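Local coordinates for protein putative L-alanine-DL-glutamate epimerase (PDB 3GO2) that binds magnesium and probably works as a racemase or epimerase of the mandelate racemase/muconate lactonizing enzyme family, at residues F272-F277 and A305-A310; D292-G297 and H323-I328; T164-H169 and H175-G180; W129-P134 and P139-L144. All coordinates share one frame; numbering follows the deposited sequence.

Interaction 1. Residues F272-F277 and A305-A310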
loop_
_atom_site.group_PDB
_atom_site.type_symbol
_atom_site.label_atom_id
_atom_site.label_comp_id
_atom_site.label_asym_id
_atom_site.label_seq_id
_atom_site.Cartn_x
_atom_site.Cartn_y
_atom_site.Cartn_z
ATOM N N PHE A 272 7.566 -6.144 23.730
ATOM C CA PHE A 272 8.363 -5.112 24.392
ATOM C C PHE A 272 8.432 -3.806 23.590
ATOM O O PHE A 272 8.896 -3.784 22.453
ATOM C CB PHE A 272 9.803 -5.600 24.616
ATOM C CG PHE A 272 9.910 -6.790 25.502
ATOM C CD1 PHE A 272 10.193 -6.653 26.850
ATOM C CD2 PHE A 272 9.769 -8.066 24.984
ATOM C CE1 PHE A 272 10.305 -7.771 27.654
ATOM C CE2 PHE A 272 9.878 -9.164 25.782
ATOM C CZ PHE A 272 10.147 -9.015 27.122
ATOM N N GLY A 273 8.024 -2.720 24.236
ATOM C CA GLY A 273 8.174 -1.372 23.725
ATOM C C GLY A 273 7.222 -1.015 22.617
ATOM O O GLY A 273 6.643 -1.869 21.975
ATOM N N ILE A 274 7.092 0.277 22.371
ATOM C CA ILE A 274 6.286 0.720 21.254
ATOM C C ILE A 274 6.734 0.031 19.958
ATOM O O ILE A 274 5.899 -0.370 19.144
ATOM C CB ILE A 274 6.343 2.244 21.103
ATOM C CG1 ILE A 274 5.582 2.938 22.245
ATOM C CG2 ILE A 274 5.800 2.659 19.695
ATOM C CD1 ILE A 274 5.675 4.433 22.189
ATOM N N ARG A 275 8.047 -0.142 19.765
ATOM C CA ARG A 275 8.537 -0.751 18.520
ATOM C C ARG A 275 7.900 -2.124 18.198
ATOM O O ARG A 275 7.602 -2.412 17.035
ATOM C CB ARG A 275 10.061 -0.933 18.527
ATOM C CG ARG A 275 10.881 0.324 18.429
ATOM C CD ARG A 275 12.376 -0.036 18.420
ATOM N NE ARG A 275 13.274 1.119 18.245
ATOM C CZ ARG A 275 13.761 1.880 19.218
ATOM N NH1 ARG A 275 13.456 1.656 20.504
ATOM N NH2 ARG A 275 14.571 2.892 18.909
ATOM N N GLU A 276 7.735 -2.989 19.202
ATOM C CA GLU A 276 7.192 -4.326 18.937
ATOM C C GLU A 276 5.674 -4.311 18.798
ATOM O O GLU A 276 5.122 -5.147 18.094
ATOM C CB GLU A 276 7.626 -5.345 19.986
ATOM C CG GLU A 276 9.111 -5.691 19.891
ATOM C CD GLU A 276 9.511 -6.849 20.790
ATOM O OE1 GLU A 276 8.611 -7.457 21.429
ATOM O OE2 GLU A 276 10.738 -7.144 20.866
ATOM N N PHE A 277 5.010 -3.358 19.454
ATOM C CA PHE A 277 3.553 -3.262 19.379
ATOM C C PHE A 277 3.135 -2.669 18.036
ATOM O O PHE A 277 2.075 -3.016 17.507
ATOM C CB PHE A 277 2.993 -2.391 20.510
ATOM C CG PHE A 277 2.853 -3.095 21.847
ATOM C CD1 PHE A 277 1.588 -3.472 22.299
ATOM C CD2 PHE A 277 3.945 -3.382 22.653
ATOM C CE1 PHE A 277 1.412 -4.116 23.546
ATOM C CE2 PHE A 277 3.773 -4.014 23.884
ATOM C CZ PHE A 277 2.511 -4.389 24.309
ATOM N N ALA A 305 1.072 2.435 26.530
ATOM C CA ALA A 305 -0.325 2.805 26.727
ATOM C C ALA A 305 -0.728 4.067 25.953
ATOM O O ALA A 305 -1.808 4.128 25.353
ATOM C CB ALA A 305 -0.622 2.980 28.217
ATOM N N ALA A 306 0.121 5.093 25.981
ATOM C CA ALA A 306 -0.123 6.315 25.220
ATOM C C ALA A 306 -0.201 6.063 23.727
ATOM O O ALA A 306 -1.015 6.690 23.024
ATOM C CB ALA A 306 0.965 7.376 25.514
ATOM N N PHE A 307 0.664 5.173 23.242
ATOM C CA PHE A 307 0.707 4.799 21.836
ATOM C C PHE A 307 -0.605 4.101 21.449
ATOM O O PHE A 307 -1.224 4.454 20.425
ATOM C CB PHE A 307 1.931 3.903 21.590
ATOM C CG PHE A 307 2.023 3.358 20.204
ATOM C CD1 PHE A 307 2.056 4.192 19.098
ATOM C CD2 PHE A 307 2.172 2.002 20.004
ATOM C CE1 PHE A 307 2.200 3.660 17.836
ATOM C CE2 PHE A 307 2.314 1.475 18.758
ATOM C CZ PHE A 307 2.295 2.302 17.669
ATOM N N ALA A 308 -1.062 3.165 22.289
ATOM C CA ALA A 308 -2.327 2.495 22.073
ATOM C C ALA A 308 -3.480 3.494 22.084
ATOM O O ALA A 308 -4.393 3.399 21.261
ATOM C CB ALA A 308 -2.554 1.413 23.174
ATOM N N ASP A 309 -3.412 4.460 22.998
ATOM C CA ASP A 309 -4.468 5.456 23.121
ATOM C C ASP A 309 -4.678 6.219 21.814
ATOM O O ASP A 309 -5.822 6.505 21.434
ATOM C CB ASP A 309 -4.109 6.417 24.249
ATOM C CG ASP A 309 -5.226 7.339 24.586
ATOM O OD1 ASP A 309 -6.347 6.823 24.794
ATOM O OD2 ASP A 309 -4.968 8.566 24.630
ATOM N N ALA A 310 -3.595 6.522 21.109
ATOM C CA ALA A 310 -3.691 7.277 19.841
ATOM C C ALA A 310 -4.328 6.472 18.735
ATOM O O ALA A 310 -4.905 7.060 17.804
ATOM C CB ALA A 310 -2.280 7.802 19.416
#
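F307, on helix 298-310, lays one face of its ring against I274 in the first turn of helix 273-282. The CG2 methyl of I274 sits over the middle of that ring, 3.7 Å from its centroid and only 11° off the normal, a well-centred CH-pi contact. With CG2 anti to the backbone N of I274, the other branch, CG1 and CD1, is left to reach the stem of the phenylalanine, and I274 CD1 lies 3.8 Å from F307 CB. F307 itself has CG anti to its backbone N (chi1 175°), which carries the ring out toward the neighbouring helix. The backbone C of F277 lies at the ring edge, 4.3 Å from F307 CE2, with CB of F277 equally near CE2, while the F277 ring turns away to pack on A289 and V291 of strand 288-291. F281 and H311 also touch the F307 ring, and I274 packs in addition on A310 of the second subunit. The contact rests on CH-pi and apolar packing; no hydrogen bond crosses it. It joins two outer helices, 273-282 and 298-310, of the modified (beta/alpha)7beta barrel typical of the enolase superfamily, with strand 288-291 and helix 293-296 between them in the chain.

Interaction 2. Residues D292-G297 and H323-I328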
loop_
_atom_site.group_PDB
_atom_site.type_symbol
_atom_site.label_atom_id
_atom_site.label_comp_id
_atom_site.label_asym_id
_atom_site.label_seq_id
_atom_site.Cartn_x
_atom_site.Cartn_y
_atom_site.Cartn_z
ATOM N N ASP A 292 2.532 -6.286 29.297
ATOM C CA ASP A 292 3.176 -6.888 30.479
ATOM C C ASP A 292 4.132 -5.842 31.061
ATOM O O ASP A 292 5.217 -5.607 30.540
ATOM C CB ASP A 292 3.861 -8.204 30.153
ATOM C CG ASP A 292 4.245 -8.967 31.408
ATOM O OD1 ASP A 292 4.012 -10.197 31.498
ATOM O OD2 ASP A 292 4.702 -8.288 32.344
ATOM N N THR A 293 3.667 -5.175 32.114
ATOM C CA THR A 293 4.417 -4.117 32.755
ATOM C C THR A 293 5.500 -4.678 33.663
ATOM O O THR A 293 6.452 -3.978 34.003
ATOM C CB THR A 293 3.527 -3.133 33.559
ATOM O OG1 THR A 293 3.234 -3.670 34.850
ATOM C CG2 THR A 293 2.244 -2.775 32.806
ATOM N N ILE A 294 5.338 -5.927 34.086
ATOM C CA ILE A 294 6.354 -6.625 34.868
ATOM C C ILE A 294 7.604 -6.868 33.989
ATOM O O ILE A 294 8.747 -6.651 34.406
ATOM C CB ILE A 294 5.775 -7.967 35.390
ATOM C CG1 ILE A 294 4.513 -7.748 36.226
ATOM C CG2 ILE A 294 6.837 -8.754 36.151
ATOM C CD1 ILE A 294 4.612 -6.644 37.292
ATOM N N TRP A 295 7.367 -7.301 32.760
ATOM C CA TRP A 295 8.405 -7.461 31.763
ATOM C C TRP A 295 8.986 -6.112 31.268
ATOM O O TRP A 295 10.202 -5.945 31.155
ATOM C CB TRP A 295 7.800 -8.187 30.561
ATOM C CG TRP A 295 7.692 -9.662 30.723
ATOM C CD1 TRP A 295 7.664 -10.370 31.889
ATOM C CD2 TRP A 295 7.627 -10.622 29.667
ATOM N NE1 TRP A 295 7.592 -11.721 31.620
ATOM C CE2 TRP A 295 7.568 -11.895 30.259
ATOM C CE3 TRP A 295 7.610 -10.520 28.269
ATOM C CZ2 TRP A 295 7.511 -13.070 29.500
ATOM C CZ3 TRP A 295 7.573 -11.687 27.524
ATOM C CH2 TRP A 295 7.510 -12.935 28.141
ATOM N N ASN A 296 8.103 -5.177 30.904
ATOM C CA ASN A 296 8.544 -3.925 30.242
ATOM C C ASN A 296 9.123 -2.873 31.174
ATOM O O ASN A 296 9.925 -2.030 30.764
ATOM C CB ASN A 296 7.384 -3.315 29.446
ATOM C CG ASN A 296 7.271 -3.888 28.058
ATOM O OD1 ASN A 296 7.934 -3.411 27.134
ATOM N ND2 ASN A 296 6.390 -4.863 27.891
ATOM N N GLY A 297 8.709 -2.925 32.442
ATOM C CA GLY A 297 8.820 -1.786 33.338
ATOM C C GLY A 297 7.587 -0.929 33.181
ATOM O O GLY A 297 7.072 -0.712 32.070
ATOM N N HIS A 323 1.661 -11.202 44.810
ATOM C CA HIS A 323 0.980 -9.961 45.215
ATOM C C HIS A 323 1.720 -8.715 44.794
ATOM O O HIS A 323 1.095 -7.710 44.509
ATOM C CB HIS A 323 0.772 -9.877 46.736
ATOM C CG HIS A 323 -0.303 -10.770 47.260
ATOM N ND1 HIS A 323 -1.311 -11.289 46.473
ATOM C CD2 HIS A 323 -0.532 -11.228 48.518
ATOM C CE1 HIS A 323 -2.120 -12.011 47.224
ATOM N NE2 HIS A 323 -1.669 -11.992 48.469
ATOM N N LEU A 324 3.049 -8.725 44.804
ATOM C CA LEU A 324 3.770 -7.512 44.406
ATOM C C LEU A 324 3.501 -7.168 42.931
ATOM O O LEU A 324 3.298 -5.996 42.596
ATOM C CB LEU A 324 5.256 -7.604 44.714
ATOM C CG LEU A 324 6.120 -6.423 44.282
ATOM C CD1 LEU A 324 5.551 -5.094 44.777
ATOM C CD2 LEU A 324 7.555 -6.592 44.776
ATOM N N CYS A 325 3.472 -8.165 42.063
ATOM C CA CYS A 325 3.093 -7.912 40.663
ATOM C C CYS A 325 1.702 -7.313 40.568
ATOM O O CYS A 325 1.467 -6.425 39.745
ATOM C CB CYS A 325 3.173 -9.166 39.819
ATOM S SG CYS A 325 4.879 -9.684 39.498
ATOM N N THR A 326 0.772 -7.787 41.394
ATOM C CA THR A 326 -0.578 -7.228 41.373
ATOM C C THR A 326 -0.558 -5.764 41.759
ATOM O O THR A 326 -1.241 -4.929 41.123
ATOM C CB THR A 326 -1.536 -8.016 42.303
ATOM O OG1 THR A 326 -1.669 -9.350 41.814
ATOM C CG2 THR A 326 -2.924 -7.368 42.339
ATOM N N MET A 327 0.236 -5.425 42.780
ATOM C CA MET A 327 0.301 -4.027 43.229
ATOM C C MET A 327 1.041 -3.155 42.193
ATOM O O MET A 327 0.667 -2.018 41.966
ATOM C CB MET A 327 0.903 -3.934 44.624
ATOM C CG MET A 327 0.094 -4.636 45.675
ATOM S SD MET A 327 -1.655 -4.093 45.820
ATOM C CE MET A 327 -1.847 -4.198 47.648
ATOM N N ILE A 328 2.039 -3.706 41.522
ATOM C CA ILE A 328 2.712 -2.965 40.446
ATOM C C ILE A 328 1.691 -2.587 39.373
ATOM O O ILE A 328 1.559 -1.415 38.970
ATOM C CB ILE A 328 3.875 -3.806 39.861
ATOM C CG1 ILE A 328 4.996 -3.888 40.883
ATOM C CG2 ILE A 328 4.465 -3.196 38.568
ATOM C CD1 ILE A 328 6.082 -4.908 40.527
#
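Helix-to-helix packing within the barrel domain brings the short helix 293-296, which directly follows strand 288-291, against the first turns of helix 323-335. I294 has the largest share. Its CD1 methyl enters between two residues one turn apart on the other helix, 3.8 Å from SG of C325 and 3.7 Å from CG2 of I328. A bent side chain makes this possible: chi2 of I294 is -47°, and CD1 folds toward the partner helix although the CB bond itself does not point there. The sulfur of C325 also lies 3.8 Å from CG1 of I294. I328 turns CG2 toward the same CD1 methyl; that CG2 is 3.9 Å from OG1 of T293 as well. The T293 hydroxyl has its polar partner in N329, just beyond the segment. The short helix is braced at its start: OD2 of D292 accepts from W295 N at 2.9 Å, an N-cap bond, and D292 O takes both N and ND2 of N296, which arrive from opposite faces of the carbonyl plane. The interface between the two helices is therefore a buried apolar and sulfur contact without a hydrogen bond across it, while the D292 carboxylate and the N296 amide find their partners elsewhere: D292 in W295, H318 and Y321, N296 in D292 O, L271 and G273.

Interaction 3. Residues T164-H169 and H175-G180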
loop_
_atom_site.group_PDB
_atom_site.type_symbol
_atom_site.label_atom_id
_atom_site.label_comp_id
_atom_site.label_asym_id
_atom_site.label_seq_id
_atom_site.Cartn_x
_atom_site.Cartn_y
_atom_site.Cartn_z
ATOM N N THR A 164 -10.496 -18.553 30.911
ATOM C CA THR A 164 -10.046 -19.939 30.851
ATOM C C THR A 164 -9.098 -20.154 29.664
ATOM O O THR A 164 -8.842 -19.237 28.879
ATOM C CB THR A 164 -11.246 -20.935 30.773
ATOM O OG1 THR A 164 -10.771 -22.257 31.042
ATOM C CG2 THR A 164 -11.987 -20.856 29.410
ATOM N N ASN A 165 -8.605 -21.376 29.547
ATOM C CA ASN A 165 -7.671 -21.782 28.485
ATOM C C ASN A 165 -8.281 -22.997 27.758
ATOM O O ASN A 165 -9.512 -23.153 27.741
ATOM C CB ASN A 165 -6.311 -22.083 29.080
ATOM C CG ASN A 165 -5.677 -20.875 29.758
ATOM O OD1 ASN A 165 -4.804 -20.187 29.170
ATOM N ND2 ASN A 165 -6.096 -20.598 30.975
ATOM N N ILE A 166 -7.456 -23.825 27.138
ATOM C CA ILE A 166 -7.943 -24.950 26.331
ATOM C C ILE A 166 -7.768 -26.263 27.103
ATOM O O ILE A 166 -6.645 -26.603 27.519
ATOM C CB ILE A 166 -7.206 -25.079 24.980
ATOM C CG1 ILE A 166 -7.083 -23.721 24.277
ATOM C CG2 ILE A 166 -7.930 -26.122 24.061
ATOM C CD1 ILE A 166 -6.171 -23.746 23.047
ATOM N N PHE A 167 -8.881 -26.996 27.247
ATOM C CA PHE A 167 -8.906 -28.237 28.001
ATOM C C PHE A 167 -9.580 -29.365 27.257
ATOM O O PHE A 167 -10.618 -29.175 26.617
ATOM C CB PHE A 167 -9.584 -28.040 29.361
ATOM C CG PHE A 167 -8.775 -27.219 30.278
ATOM C CD1 PHE A 167 -7.717 -27.791 30.969
ATOM C CD2 PHE A 167 -8.983 -25.854 30.383
ATOM C CE1 PHE A 167 -6.930 -27.008 31.770
ATOM C CE2 PHE A 167 -8.174 -25.088 31.196
ATOM C CZ PHE A 167 -7.162 -25.684 31.875
ATOM N N ILE A 168 -8.949 -30.537 27.390
ATOM C CA ILE A 168 -9.430 -31.782 26.818
ATOM C C ILE A 168 -10.058 -32.629 27.929
ATOM O O ILE A 168 -9.363 -33.066 28.874
ATOM C CB ILE A 168 -8.289 -32.585 26.189
ATOM C CG1 ILE A 168 -7.475 -31.717 25.215
ATOM C CG2 ILE A 168 -8.863 -33.896 25.532
ATOM C CD1 ILE A 168 -8.286 -31.065 24.100
ATOM N N HIS A 169 -11.353 -32.864 27.777
ATOM C CA HIS A 169 -12.202 -33.524 28.785
ATOM C C HIS A 169 -12.549 -34.970 28.435
ATOM O O HIS A 169 -12.808 -35.774 29.333
ATOM C CB HIS A 169 -13.519 -32.753 28.957
ATOM C CG HIS A 169 -13.394 -31.484 29.745
ATOM N ND1 HIS A 169 -13.536 -31.441 31.115
ATOM C CD2 HIS A 169 -13.138 -30.214 29.352
ATOM C CE1 HIS A 169 -13.376 -30.190 31.530
ATOM N NE2 HIS A 169 -13.133 -29.428 30.477
ATOM N N HIS A 175 -7.104 -32.624 31.063
ATOM C CA HIS A 175 -5.755 -32.094 30.896
ATOM C C HIS A 175 -5.755 -30.928 29.917
ATOM O O HIS A 175 -6.646 -30.802 29.083
ATOM C CB HIS A 175 -4.804 -33.187 30.402
ATOM C CG HIS A 175 -5.259 -33.878 29.155
ATOM N ND1 HIS A 175 -4.721 -33.616 27.910
ATOM C CD2 HIS A 175 -6.179 -34.849 28.966
ATOM C CE1 HIS A 175 -5.310 -34.386 27.011
ATOM N NE2 HIS A 175 -6.208 -35.132 27.626
ATOM N N ALA A 176 -4.762 -30.068 30.084
ATOM C CA ALA A 176 -4.647 -28.853 29.290
ATOM C C ALA A 176 -4.089 -29.206 27.942
ATOM O O ALA A 176 -3.384 -30.198 27.787
ATOM C CB ALA A 176 -3.758 -27.832 29.976
ATOM N N TRP A 177 -4.420 -28.376 26.975
ATOM C CA TRP A 177 -3.949 -28.485 25.608
ATOM C C TRP A 177 -3.099 -27.248 25.368
ATOM O O TRP A 177 -3.639 -26.147 25.171
ATOM C CB TRP A 177 -5.126 -28.548 24.627
ATOM C CG TRP A 177 -4.706 -28.696 23.159
ATOM C CD1 TRP A 177 -4.760 -27.725 22.166
ATOM C CD2 TRP A 177 -4.166 -29.859 22.547
ATOM N NE1 TRP A 177 -4.289 -28.244 20.998
ATOM C CE2 TRP A 177 -3.914 -29.540 21.193
ATOM C CE3 TRP A 177 -3.834 -31.127 23.013
ATOM C CZ2 TRP A 177 -3.366 -30.454 20.298
ATOM C CZ3 TRP A 177 -3.294 -32.048 22.118
ATOM C CH2 TRP A 177 -3.064 -31.698 20.772
ATOM N N ARG A 178 -1.773 -27.433 25.383
ATOM C CA ARG A 178 -0.799 -26.331 25.305
ATOM C C ARG A 178 0.341 -26.681 24.342
ATOM O O ARG A 178 1.529 -26.504 24.664
ATOM C CB ARG A 178 -0.207 -26.015 26.680
ATOM C CG ARG A 178 -1.226 -25.657 27.741
ATOM C CD ARG A 178 -0.657 -25.848 29.110
ATOM N NE ARG A 178 0.531 -25.035 29.251
ATOM C CZ ARG A 178 1.580 -25.334 30.006
ATOM N NH1 ARG A 178 2.624 -24.499 30.021
ATOM N NH2 ARG A 178 1.608 -26.444 30.740
ATOM N N PRO A 179 -0.012 -27.155 23.133
ATOM C CA PRO A 179 1.050 -27.541 22.193
ATOM C C PRO A 179 2.020 -26.394 21.845
ATOM O O PRO A 179 3.184 -26.636 21.515
ATOM C CB PRO A 179 0.270 -27.992 20.951
ATOM C CG PRO A 179 -0.969 -27.218 20.992
ATOM C CD PRO A 179 -1.326 -27.154 22.487
ATOM N N GLY A 180 1.563 -25.156 21.881
ATOM C CA GLY A 180 2.472 -24.043 21.616
ATOM C C GLY A 180 3.624 -23.955 22.599
ATOM O O GLY A 180 4.671 -23.377 22.281
HETATM O O HOH W 1 -4.458 -24.003 26.804
#
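I168 and H175 face each other as an antiparallel hydrogen-bonded pair, with I168 N to H175 O at 2.9 Å and H175 N to I168 O at 3.2 Å. The first bond is nearly straight (170° at the hydrogen) and runs close to the C=O axis. On the same face of the sheet the imidazole of H175, with chi1 at 54°, folds back over I168, so that CB of I168 stands above one ring face, 3.8 Å from the centroid and offset toward the rim. F167 and A176 make the next, non-hydrogen-bonded pair on the other face; there CE1 of F167 touches CB of A176 at 3.7 Å. Beyond it, W177 N donates to I166 O at 2.9 Å from above the carbonyl plane, and CG2 of I166 rests 3.8 Å from CB of W177. A water then takes over, accepting from I166 N and donating to W177 O. Further out, the F167 ring packs on H202 and on helix 128-132, and W177 on V195. N165, in the broken part of strand 161-168, and R178, just past strand 175-176, are fumarate-binding residues in this protein, and N165 ND2 bonds to T128. Direct backbone bonds near the turn, followed by a water bridge as the strands part, are consistent with the hairpin helping to set the relative position of these two residues.

Interaction 4. Residues W129-P134 and P139-L144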
loop_
_atom_site.group_PDB
_atom_site.type_symbol
_atom_site.label_atom_id
_atom_site.label_comp_id
_atom_site.label_asym_id
_atom_site.label_seq_id
_atom_site.Cartn_x
_atom_site.Cartn_y
_atom_site.Cartn_z
ATOM N N TRP A 129 -5.975 -22.992 36.966
ATOM C CA TRP A 129 -5.159 -23.281 38.135
ATOM C C TRP A 129 -5.677 -24.475 38.942
ATOM O O TRP A 129 -4.889 -25.288 39.376
ATOM C CB TRP A 129 -5.058 -22.043 39.028
ATOM C CG TRP A 129 -3.982 -21.034 38.681
ATOM C CD1 TRP A 129 -3.677 -19.915 39.407
ATOM C CD2 TRP A 129 -3.084 -21.029 37.556
ATOM N NE1 TRP A 129 -2.660 -19.218 38.808
ATOM C CE2 TRP A 129 -2.281 -19.877 37.671
ATOM C CE3 TRP A 129 -2.903 -21.865 36.452
ATOM C CZ2 TRP A 129 -1.307 -19.534 36.727
ATOM C CZ3 TRP A 129 -1.924 -21.542 35.531
ATOM C CH2 TRP A 129 -1.140 -20.382 35.671
ATOM N N ARG A 130 -6.987 -24.583 39.126
ATOM C CA ARG A 130 -7.547 -25.735 39.846
ATOM C C ARG A 130 -7.435 -27.031 39.070
ATOM O O ARG A 130 -7.432 -28.109 39.649
ATOM C CB ARG A 130 -9.006 -25.477 40.245
ATOM C CG ARG A 130 -9.136 -24.379 41.279
ATOM C CD ARG A 130 -10.566 -23.978 41.556
ATOM N NE ARG A 130 -10.623 -22.792 42.395
ATOM C CZ ARG A 130 -11.699 -22.379 43.057
ATOM N NH1 ARG A 130 -12.842 -23.058 42.981
ATOM N NH2 ARG A 130 -11.628 -21.292 43.794
ATOM N N ILE A 131 -7.359 -26.952 37.750
ATOM C CA ILE A 131 -7.181 -28.146 36.942
ATOM C C ILE A 131 -5.712 -28.548 36.860
ATOM O O ILE A 131 -5.360 -29.733 37.011
ATOM C CB ILE A 131 -7.703 -27.938 35.501
ATOM C CG1 ILE A 131 -9.218 -27.686 35.485
ATOM C CG2 ILE A 131 -7.306 -29.120 34.597
ATOM C CD1 ILE A 131 -9.714 -27.202 34.138
ATOM N N ASN A 132 -4.844 -27.562 36.602
ATOM C CA ASN A 132 -3.432 -27.821 36.326
ATOM C C ASN A 132 -2.556 -27.951 37.569
ATOM O O ASN A 132 -1.574 -28.715 37.550
ATOM C CB ASN A 132 -2.845 -26.719 35.429
ATOM C CG ASN A 132 -3.390 -26.738 34.018
ATOM O OD1 ASN A 132 -4.087 -27.661 33.601
ATOM N ND2 ASN A 132 -3.028 -25.721 33.252
ATOM N N HIS A 133 -2.902 -27.223 38.637
ATOM C CA HIS A 133 -2.088 -27.204 39.854
ATOM C C HIS A 133 -2.916 -27.445 41.121
ATOM O O HIS A 133 -2.865 -26.660 42.069
ATOM C CB HIS A 133 -1.309 -25.878 39.907
ATOM C CG HIS A 133 -0.548 -25.590 38.657
ATOM N ND1 HIS A 133 0.540 -26.341 38.262
ATOM C CD2 HIS A 133 -0.714 -24.642 37.705
ATOM C CE1 HIS A 133 0.998 -25.879 37.115
ATOM N NE2 HIS A 133 0.259 -24.847 36.753
ATOM N N PRO A 134 -3.697 -28.551 41.144
ATOM C CA PRO A 134 -4.593 -28.872 42.252
ATOM C C PRO A 134 -3.899 -29.094 43.610
ATOM O O PRO A 134 -4.551 -28.970 44.649
ATOM C CB PRO A 134 -5.271 -30.175 41.787
ATOM C CG PRO A 134 -4.315 -30.783 40.833
ATOM C CD PRO A 134 -3.703 -29.615 40.119
ATOM N N PRO A 139 -10.610 -25.976 45.406
ATOM C CA PRO A 139 -10.698 -27.427 45.257
ATOM C C PRO A 139 -10.309 -27.866 43.854
ATOM O O PRO A 139 -10.597 -27.132 42.899
ATOM C CB PRO A 139 -12.181 -27.714 45.489
ATOM C CG PRO A 139 -12.860 -26.470 45.124
ATOM C CD PRO A 139 -11.938 -25.358 45.487
ATOM N N PRO A 140 -9.686 -29.058 43.724
ATOM C CA PRO A 140 -9.296 -29.586 42.421
ATOM C C PRO A 140 -10.492 -29.649 41.489
ATOM O O PRO A 140 -11.606 -29.931 41.933
ATOM C CB PRO A 140 -8.790 -31.003 42.729
ATOM C CG PRO A 140 -8.415 -30.967 44.197
ATOM C CD PRO A 140 -9.412 -30.021 44.812
ATOM N N VAL A 141 -10.255 -29.357 40.210
ATOM C CA VAL A 141 -11.261 -29.512 39.172
ATOM C C VAL A 141 -10.793 -30.642 38.250
ATOM O O VAL A 141 -9.668 -30.605 37.741
ATOM C CB VAL A 141 -11.471 -28.199 38.403
ATOM C CG1 VAL A 141 -12.317 -28.425 37.156
ATOM C CG2 VAL A 141 -12.112 -27.141 39.337
ATOM N N THR A 142 -11.639 -31.663 38.082
ATOM C CA THR A 142 -11.292 -32.874 37.331
ATOM C C THR A 142 -12.332 -33.257 36.283
ATOM O O THR A 142 -12.148 -34.247 35.574
ATOM C CB THR A 142 -11.130 -34.086 38.281
ATOM O OG1 THR A 142 -12.384 -34.305 38.927
ATOM C CG2 THR A 142 -10.062 -33.837 39.321
ATOM N N ASP A 143 -13.413 -32.490 36.158
ATOM C CA ASP A 143 -14.464 -32.793 35.193
ATOM C C ASP A 143 -15.320 -31.576 34.862
ATOM O O ASP A 143 -15.140 -30.489 35.414
ATOM C CB ASP A 143 -15.356 -33.971 35.692
ATOM C CG ASP A 143 -16.021 -33.696 37.026
ATOM O OD1 ASP A 143 -16.151 -32.532 37.450
ATOM O OD2 ASP A 143 -16.440 -34.685 37.668
ATOM N N LEU A 144 -16.277 -31.759 33.958
ATOM C CA LEU A 144 -17.090 -30.635 33.506
ATOM C C LEU A 144 -17.958 -30.067 34.620
ATOM O O LEU A 144 -18.215 -28.873 34.666
ATOM C CB LEU A 144 -17.938 -31.016 32.281
ATOM C CG LEU A 144 -17.213 -31.178 30.940
ATOM C CD1 LEU A 144 -18.136 -31.853 29.908
ATOM C CD2 LEU A 144 -16.740 -29.823 30.418
HETATM O O HOH W 2 -7.105 -31.695 37.663
#
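V141 wedges its two methyls against neighbouring residues of helix 128-132: CG2 lies 3.6 Å from CB of R130 and CG1 lies 3.6 Å from CG1 of I131. The contact closes the loop linking this short helix to helix 144-156, beside the beta hairpin of strand 161-168 in the barrel domain, with 139-144 folding back along the helix it came from. With CG1 anti to its backbone N (chi1 169°), V141 straddles the two residues, and its side chain crosses theirs at a slant. R130 and P139 instead run alongside each other and point the same way. The arginine chain is extended from CG to NE, its CD passes 3.4 Å from O of P139, and the proline's CD sits over one face of the guanidinium, 3.5 Å from NH1 and offset toward the rim. Salt bridges to D347 through NE and to E153 through NH1 hold the guanidinium from outside the two segments. A cis peptide bond precedes P139. At the exposed end P134 CB meets P140 CB at 3.7 Å, proline against proline. V141 is also packed by V147 and T150 of helix 144-156, and I131 by F167. The backbones are tied twice: V141 N donates to R130 O at 3.1 Å, coming from well above the carbonyl plane, and a water donates to both I131 O, at 2.7 Å, and V141 O.

Overall arrangement
Along the chain, interaction 4 closes first, interaction 3 follows, and interactions 1 and 2 come last with their segments alternating. Interactions 3 and 4 are neighbours, centres about 12 Å apart, meeting where F167 packs on I131 and N132 and H169 on L144. Interactions 1 and 2, centres about 17 Å apart, also touch: W295 packs on F272, and N296 OD1 probably bonds to G273 N. Interactions 1 and 4 lie about 36 Å apart between centres, on opposite sides of the chain's centre. Interaction 3 holds strand 161-168 and interaction 2 starts right after strand 288-291 of the same sheet, so the contacts sit around the barrel sheet whose strands 215-219 and 243-245 bear the magnesium ligands D219 and E245.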